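Nitrilotriacetate monooxygenase (Burkholderia pseudomallei, PDB 3SDO) probably catalyses flavin-dependent monooxygenation, using reduced FMN and molecular oxygen to oxidise an organic substrate. Local coordinates at residues F313-P323 against A344-V354. Residues are numbered along the deposited sequence; the frame is centred on the assembly and turned at random.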
ATOM      1  N   PHE A 313      22.406  11.297 -35.197  1.00 21.34           N
ATOM      2  CA  PHE A 313      21.565  12.182 -35.975  1.00 21.32           C
ATOM      3  C   PHE A 313      21.772  13.653 -35.595  1.00 20.98           C
ATOM      4  O   PHE A 313      21.250  14.546 -36.273  1.00 21.05           O
ATOM      5  CB  PHE A 313      20.091  11.806 -35.787  1.00 21.31           C
ATOM      6  CG  PHE A 313      19.651  10.615 -36.600  1.00 23.23           C
ATOM      7  CD1 PHE A 313      19.250  10.772 -37.930  1.00 24.43           C
ATOM      8  CD2 PHE A 313      19.630   9.343 -36.045  1.00 24.55           C
ATOM      9  CE1 PHE A 313      18.831   9.690 -38.673  1.00 24.98           C
ATOM     10  CE2 PHE A 313      19.211   8.247 -36.782  1.00 25.12           C
ATOM     11  CZ  PHE A 313      18.826   8.410 -38.100  1.00 26.55           C
ATOM     12  N   SER A 314      22.512  13.904 -34.511  1.00 20.90           N
ATOM     13  CA  SER A 314      22.784  15.278 -34.049  1.00 20.61           C
ATOM     14  C   SER A 314      23.617  16.079 -35.058  1.00 20.98           C
ATOM     15  O   SER A 314      23.620  17.314 -35.016  1.00 22.36           O
ATOM     16  CB  SER A 314      23.480  15.261 -32.668  1.00 21.23           C
ATOM     17  OG  SER A 314      24.870  14.925 -32.763  1.00 20.57           O
ATOM     18  N   VAL A 315      24.325  15.402 -35.961  1.00 20.51           N
ATOM     19  CA  VAL A 315      25.090  16.115 -37.008  1.00 20.74           C
ATOM     20  C   VAL A 315      24.242  16.841 -38.069  1.00 21.21           C
ATOM     21  O   VAL A 315      24.742  17.732 -38.729  1.00 21.37           O
ATOM     22  CB  VAL A 315      26.114  15.196 -37.731  1.00 21.36           C
ATOM     23  CG1 VAL A 315      27.117  14.633 -36.720  1.00 21.10           C
ATOM     24  CG2 VAL A 315      25.420  14.069 -38.555  1.00 21.12           C
ATOM     25  N   TYR A 316      22.969  16.477 -38.220  1.00 21.73           N
ATOM     26  CA  TYR A 316      22.144  17.007 -39.305  1.00 22.16           C
ATOM     27  C   TYR A 316      21.361  18.227 -38.881  1.00 23.07           C
ATOM     28  O   TYR A 316      20.986  18.357 -37.718  1.00 21.76           O
ATOM     29  CB  TYR A 316      21.172  15.945 -39.816  1.00 21.63           C
ATOM     30  CG  TYR A 316      21.836  14.656 -40.199  1.00 21.20           C
ATOM     31  CD1 TYR A 316      22.627  14.569 -41.330  1.00 22.62           C
ATOM     32  CD2 TYR A 316      21.684  13.524 -39.420  1.00 21.28           C
ATOM     33  CE1 TYR A 316      23.240  13.388 -41.676  1.00 22.81           C
ATOM     34  CE2 TYR A 316      22.276  12.336 -39.768  1.00 21.62           C
ATOM     35  CZ  TYR A 316      23.071  12.278 -40.880  1.00 23.55           C
ATOM     36  OH  TYR A 316      23.681  11.096 -41.198  1.00 22.61           O
ATOM     37  N   PRO A 317      21.079  19.136 -39.834  1.00 25.07           N
ATOM     38  CA  PRO A 317      20.177  20.243 -39.475  1.00 26.15           C
ATOM     39  C   PRO A 317      18.768  19.731 -39.150  1.00 26.29           C
ATOM     40  O   PRO A 317      18.202  18.969 -39.921  1.00 25.34           O
ATOM     41  CB  PRO A 317      20.165  21.111 -40.727  1.00 27.39           C
ATOM     42  CG  PRO A 317      20.590  20.206 -41.820  1.00 27.74           C
ATOM     43  CD  PRO A 317      21.543  19.235 -41.226  1.00 25.97           C
ATOM     44  N   LEU A 318      18.225  20.154 -38.011  1.00 27.05           N
ATOM     45  CA  LEU A 318      16.911  19.686 -37.551  1.00 28.63           C
ATOM     46  C   LEU A 318      15.805  19.979 -38.543  1.00 29.97           C
ATOM     47  O   LEU A 318      14.934  19.147 -38.777  1.00 30.86           O
ATOM     48  CB  LEU A 318      16.560  20.293 -36.182  1.00 29.63           C
ATOM     49  CG  LEU A 318      17.164  19.547 -34.991  1.00 30.64           C
ATOM     50  CD1 LEU A 318      17.035  20.331 -33.694  1.00 32.83           C
ATOM     51  CD2 LEU A 318      16.481  18.173 -34.866  1.00 31.63           C
ATOM     52  N   ASP A 319      15.863  21.160 -39.149  1.00 31.65           N
ATOM     53  CA  ASP A 319      14.797  21.622 -40.021  1.00 33.40           C
ATOM     54  C   ASP A 319      15.164  21.429 -41.487  1.00 33.99           C
ATOM     55  O   ASP A 319      14.464  21.912 -42.365  1.00 35.89           O
ATOM     56  CB  ASP A 319      14.432  23.069 -39.670  1.00 34.65           C
ATOM     57  CG  ASP A 319      13.883  23.183 -38.256  1.00 35.47           C
ATOM     58  OD1 ASP A 319      12.913  22.458 -37.945  1.00 35.93           O
ATOM     59  OD2 ASP A 319      14.428  23.962 -37.435  1.00 35.62           O
ATOM     60  N   GLY A 320      16.246  20.694 -41.753  1.00 33.04           N
ATOM     61  CA  GLY A 320      16.524  20.228 -43.102  1.00 33.80           C
ATOM     62  C   GLY A 320      15.761  18.941 -43.379  1.00 33.96           C
ATOM     63  O   GLY A 320      15.160  18.377 -42.474  1.00 32.52           O
ATOM     64  N   PRO A 321      15.790  18.462 -44.638  1.00 35.49           N
ATOM     65  CA  PRO A 321      15.138  17.198 -44.979  1.00 35.80           C
ATOM     66  C   PRO A 321      15.661  16.046 -44.134  1.00 34.17           C
ATOM     67  O   PRO A 321      16.794  16.089 -43.674  1.00 33.19           O
ATOM     68  CB  PRO A 321      15.503  16.989 -46.456  1.00 37.37           C
ATOM     69  CG  PRO A 321      16.719  17.854 -46.696  1.00 38.16           C
ATOM     70  CD  PRO A 321      16.480  19.055 -45.801  1.00 37.03           C
ATOM     71  N   PHE A 322      14.832  15.034 -43.904  1.00 34.13           N
ATOM     72  CA  PHE A 322      15.303  13.830 -43.230  1.00 33.00           C
ATOM     73  C   PHE A 322      16.372  13.253 -44.129  1.00 33.73           C
ATOM     74  O   PHE A 322      16.142  13.139 -45.344  1.00 35.00           O
ATOM     75  CB  PHE A 322      14.183  12.821 -43.056  1.00 33.02           C
ATOM     76  CG  PHE A 322      14.601  11.570 -42.346  1.00 31.27           C
ATOM     77  CD1 PHE A 322      14.733  11.556 -40.975  1.00 30.87           C
ATOM     78  CD2 PHE A 322      14.849  10.401 -43.049  1.00 33.38           C
ATOM     79  CE1 PHE A 322      15.123  10.409 -40.305  1.00 31.25           C
ATOM     80  CE2 PHE A 322      15.238   9.238 -42.387  1.00 33.00           C
ATOM     81  CZ  PHE A 322      15.367   9.241 -41.007  1.00 31.23           C
ATOM     82  N   PRO A 323      17.540  12.888 -43.565  1.00 33.86           N
ATOM     83  CA  PRO A 323      18.653  12.489 -44.450  1.00 34.83           C
ATOM     84  C   PRO A 323      18.506  11.105 -45.100  1.00 36.67           C
ATOM     85  O   PRO A 323      17.802  10.236 -44.584  1.00 35.81           O
ATOM     86  CB  PRO A 323      19.863  12.500 -43.509  1.00 33.97           C
ATOM     87  CG  PRO A 323      19.301  12.224 -42.163  1.00 32.80           C
ATOM     88  CD  PRO A 323      17.949  12.903 -42.145  1.00 32.81           C
ATOM     89  N   ALA A 344       8.958   9.489 -44.156  1.00 42.05           N
ATOM     90  CA  ALA A 344       9.821  10.597 -44.583  1.00 42.24           C
ATOM     91  C   ALA A 344       9.741  10.863 -46.091  1.00 44.35           C
ATOM     92  O   ALA A 344       9.789  12.015 -46.517  1.00 44.65           O
ATOM     93  CB  ALA A 344      11.257  10.325 -44.191  1.00 40.58           C
ATOM     94  N   ARG A 345       9.622   9.796 -46.879  1.00 45.90           N
ATOM     95  CA  ARG A 345       9.588   9.892 -48.341  1.00 48.19           C
ATOM     96  C   ARG A 345       8.202  10.300 -48.860  1.00 50.50           C
ATOM     97  O   ARG A 345       8.096  11.047 -49.829  1.00 52.14           O
ATOM     98  CB  ARG A 345      10.002   8.554 -48.974  1.00 48.42           C
ATOM     99  N   GLU A 346       7.147   9.810 -48.216  1.00 51.26           N
ATOM    100  CA  GLU A 346       5.780  10.053 -48.699  1.00 53.80           C
ATOM    101  C   GLU A 346       5.263  11.409 -48.255  1.00 54.13           C
ATOM    102  O   GLU A 346       4.459  12.033 -48.944  1.00 55.89           O
ATOM    103  CB  GLU A 346       4.842   8.947 -48.241  1.00 54.56           C
ATOM    104  CG  GLU A 346       5.079   7.652 -48.993  1.00 56.39           C
ATOM    105  CD  GLU A 346       4.046   6.582 -48.692  1.00 58.41           C
ATOM    106  OE1 GLU A 346       3.248   6.770 -47.747  1.00 59.18           O
ATOM    107  OE2 GLU A 346       4.052   5.549 -49.397  1.00 59.31           O
ATOM    108  N   ARG A 347       5.732  11.852 -47.095  1.00 51.95           N
ATOM    109  CA  ARG A 347       5.467  13.189 -46.605  1.00 52.41           C
ATOM    110  C   ARG A 347       6.809  13.902 -46.662  1.00 50.10           C
ATOM    111  O   ARG A 347       7.825  13.306 -46.351  1.00 48.71           O
ATOM    112  CB  ARG A 347       4.896  13.101 -45.189  1.00 52.15           C
ATOM    113  CG  ARG A 347       3.584  12.291 -45.143  1.00 56.26           C
ATOM    114  CD  ARG A 347       3.079  12.058 -43.727  1.00 58.60           C
ATOM    115  NE  ARG A 347       2.691  13.310 -43.075  1.00 61.99           N
ATOM    116  CZ  ARG A 347       2.674  13.511 -41.756  1.00 63.40           C
ATOM    117  NH1 ARG A 347       3.013  12.541 -40.904  1.00 63.05           N
ATOM    118  NH2 ARG A 347       2.314  14.697 -41.278  1.00 64.48           N
ATOM    119  N   LYS A 348       6.853  15.154 -47.093  1.00 50.10           N
ATOM    120  CA  LYS A 348       8.159  15.790 -47.268  1.00 48.09           C
ATOM    121  C   LYS A 348       8.667  16.284 -45.904  1.00 45.04           C
ATOM    122  O   LYS A 348       8.724  17.482 -45.663  1.00 45.92           O
ATOM    123  CB  LYS A 348       8.071  16.931 -48.291  1.00 50.33           C
ATOM    124  N   LEU A 349       9.020  15.347 -45.020  1.00 41.60           N
ATOM    125  CA  LEU A 349       9.290  15.670 -43.616  1.00 39.24           C
ATOM    126  C   LEU A 349      10.738  16.068 -43.352  1.00 36.55           C
ATOM    127  O   LEU A 349      11.671  15.538 -43.954  1.00 35.42           O
ATOM    128  CB  LEU A 349       8.912  14.502 -42.694  1.00 38.42           C
ATOM    129  CG  LEU A 349       7.445  14.059 -42.734  1.00 39.40           C
ATOM    130  CD1 LEU A 349       7.152  13.035 -41.640  1.00 37.40           C
ATOM    131  CD2 LEU A 349       6.497  15.259 -42.597  1.00 40.29           C
ATOM    132  N   THR A 350      10.905  17.006 -42.425  1.00 35.04           N
ATOM    133  CA  THR A 350      12.218  17.385 -41.938  1.00 32.43           C
ATOM    134  C   THR A 350      12.664  16.346 -40.906  1.00 30.40           C
ATOM    135  O   THR A 350      11.864  15.512 -40.471  1.00 30.20           O
ATOM    136  CB  THR A 350      12.166  18.778 -41.295  1.00 33.20           C
ATOM    137  OG1 THR A 350      11.276  18.751 -40.163  1.00 31.84           O
ATOM    138  CG2 THR A 350      11.687  19.828 -42.321  1.00 35.04           C
ATOM    139  N   LEU A 351      13.933  16.410 -40.503  1.00 28.37           N
ATOM    140  CA  LEU A 351      14.461  15.527 -39.474  1.00 26.52           C
ATOM    141  C   LEU A 351      13.710  15.727 -38.159  1.00 26.61           C
ATOM    142  O   LEU A 351      13.422  14.758 -37.468  1.00 26.30           O
ATOM    143  CB  LEU A 351      15.945  15.775 -39.245  1.00 25.53           C
ATOM    144  CG  LEU A 351      16.568  15.056 -38.046  1.00 25.11           C
ATOM    145  CD1 LEU A 351      16.294  13.545 -38.084  1.00 24.00           C
ATOM    146  CD2 LEU A 351      18.085  15.352 -37.949  1.00 24.88           C
ATOM    147  N   ARG A 352      13.420  16.981 -37.818  1.00 27.43           N
ATOM    148  CA  ARG A 352      12.679  17.298 -36.593  1.00 28.78           C
ATOM    149  C   ARG A 352      11.301  16.647 -36.643  1.00 29.72           C
ATOM    150  O   ARG A 352      10.899  16.000 -35.695  1.00 29.92           O
ATOM    151  CB  ARG A 352      12.539  18.815 -36.390  1.00 29.73           C
ATOM    152  CG  ARG A 352      12.055  19.193 -34.987  1.00 31.66           C
ATOM    153  CD  ARG A 352      11.546  20.624 -34.908  1.00 34.59           C
ATOM    154  NE  ARG A 352      12.605  21.599 -35.185  1.00 35.29           N
ATOM    155  CZ  ARG A 352      13.430  22.131 -34.286  1.00 36.30           C
ATOM    156  NH1 ARG A 352      13.367  21.800 -33.002  1.00 38.26           N
ATOM    157  NH2 ARG A 352      14.348  23.007 -34.684  1.00 36.89           N
ATOM    158  N   GLU A 353      10.603  16.785 -37.768  1.00 31.11           N
ATOM    159  CA  GLU A 353       9.237  16.238 -37.906  1.00 32.96           C
ATOM    160  C   GLU A 353       9.273  14.714 -37.840  1.00 31.98           C
ATOM    161  O   GLU A 353       8.432  14.110 -37.203  1.00 32.03           O
ATOM    162  CB  GLU A 353       8.577  16.699 -39.218  1.00 34.21           C
ATOM    163  CG  GLU A 353       8.195  18.166 -39.212  1.00 36.85           C
ATOM    164  CD  GLU A 353       7.798  18.697 -40.598  1.00 39.94           C
ATOM    165  OE1 GLU A 353       8.293  18.177 -41.627  1.00 38.87           O
ATOM    166  OE2 GLU A 353       7.007  19.664 -40.649  1.00 41.44           O
ATOM    167  N   VAL A 354      10.270  14.095 -38.475  1.00 30.80           N
ATOM    168  CA  VAL A 354      10.411  12.638 -38.364  1.00 30.38           C
ATOM    169  C   VAL A 354      10.678  12.223 -36.927  1.00 29.80           C
ATOM    170  O   VAL A 354      10.026  11.303 -36.436  1.00 30.66           O
ATOM    171  CB  VAL A 354      11.518  12.054 -39.253  1.00 29.24           C
ATOM    172  CG1 VAL A 354      11.787  10.611 -38.854  1.00 30.27           C
ATOM    173  CG2 VAL A 354      11.127  12.156 -40.719  1.00 30.27           C
TER
HETATM  174  O   HOH W   1      10.917  21.052 -38.981  1.00 21.03           O
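Asp319 and Arg352 meet side-on, NE reaching OD1 and NH2 reaching OD2, each at 2.9 Å and nearly straight. Both oxygens are met on the syn side and lie in or close to the guanidinium plane; the carboxylate is turned 26° from it, so the nitrogens sit out of its own plane. A bend at chi3 of Arg352 (-64°) turns the guanidinium back toward the aspartate, while CB of Leu318 lies over one of its faces. OD1 has a further partner, a water that donates to it and also bonds Thr350 OG1.

The 317-320 turn illustrates how a loop can serve the first turn of a helix, whose amides have no acceptor in a preceding turn. Here Leu318 O takes Arg352 N (2.8 Å), and Gly320 O takes Leu351 N (3.0 Å). Glu353 N is satisfied from within, by Thr350 OG1, and Glu353 OE1 returns a bond to Thr350 N, completing a capping box. Just before the cap, Leu349 O accepts Phe322 N on a lone pair in the carbonyl plane; with Leu351 N to Gly320 O this makes a single beta bridge between Pro321 and Thr350.

Apolar contacts accompany these bonds: Leu351 sends CD1 to Phe322 CD1 (3.8 Å) and CD2 to Tyr316 CB, and also rests on Leu301 and Leu304 of helix 297-307. Phe322 CE1 lies 3.6 Å from Val354 CG1, while its CD2 meets Ala344 CB.

Far from the predicted FMN site, the chemistry implies a helix start capped jointly by its own side chains and by the carbonyls of the 317-320 turn, with the Asp319-Arg352 ion pair as a second tie between turn and helix.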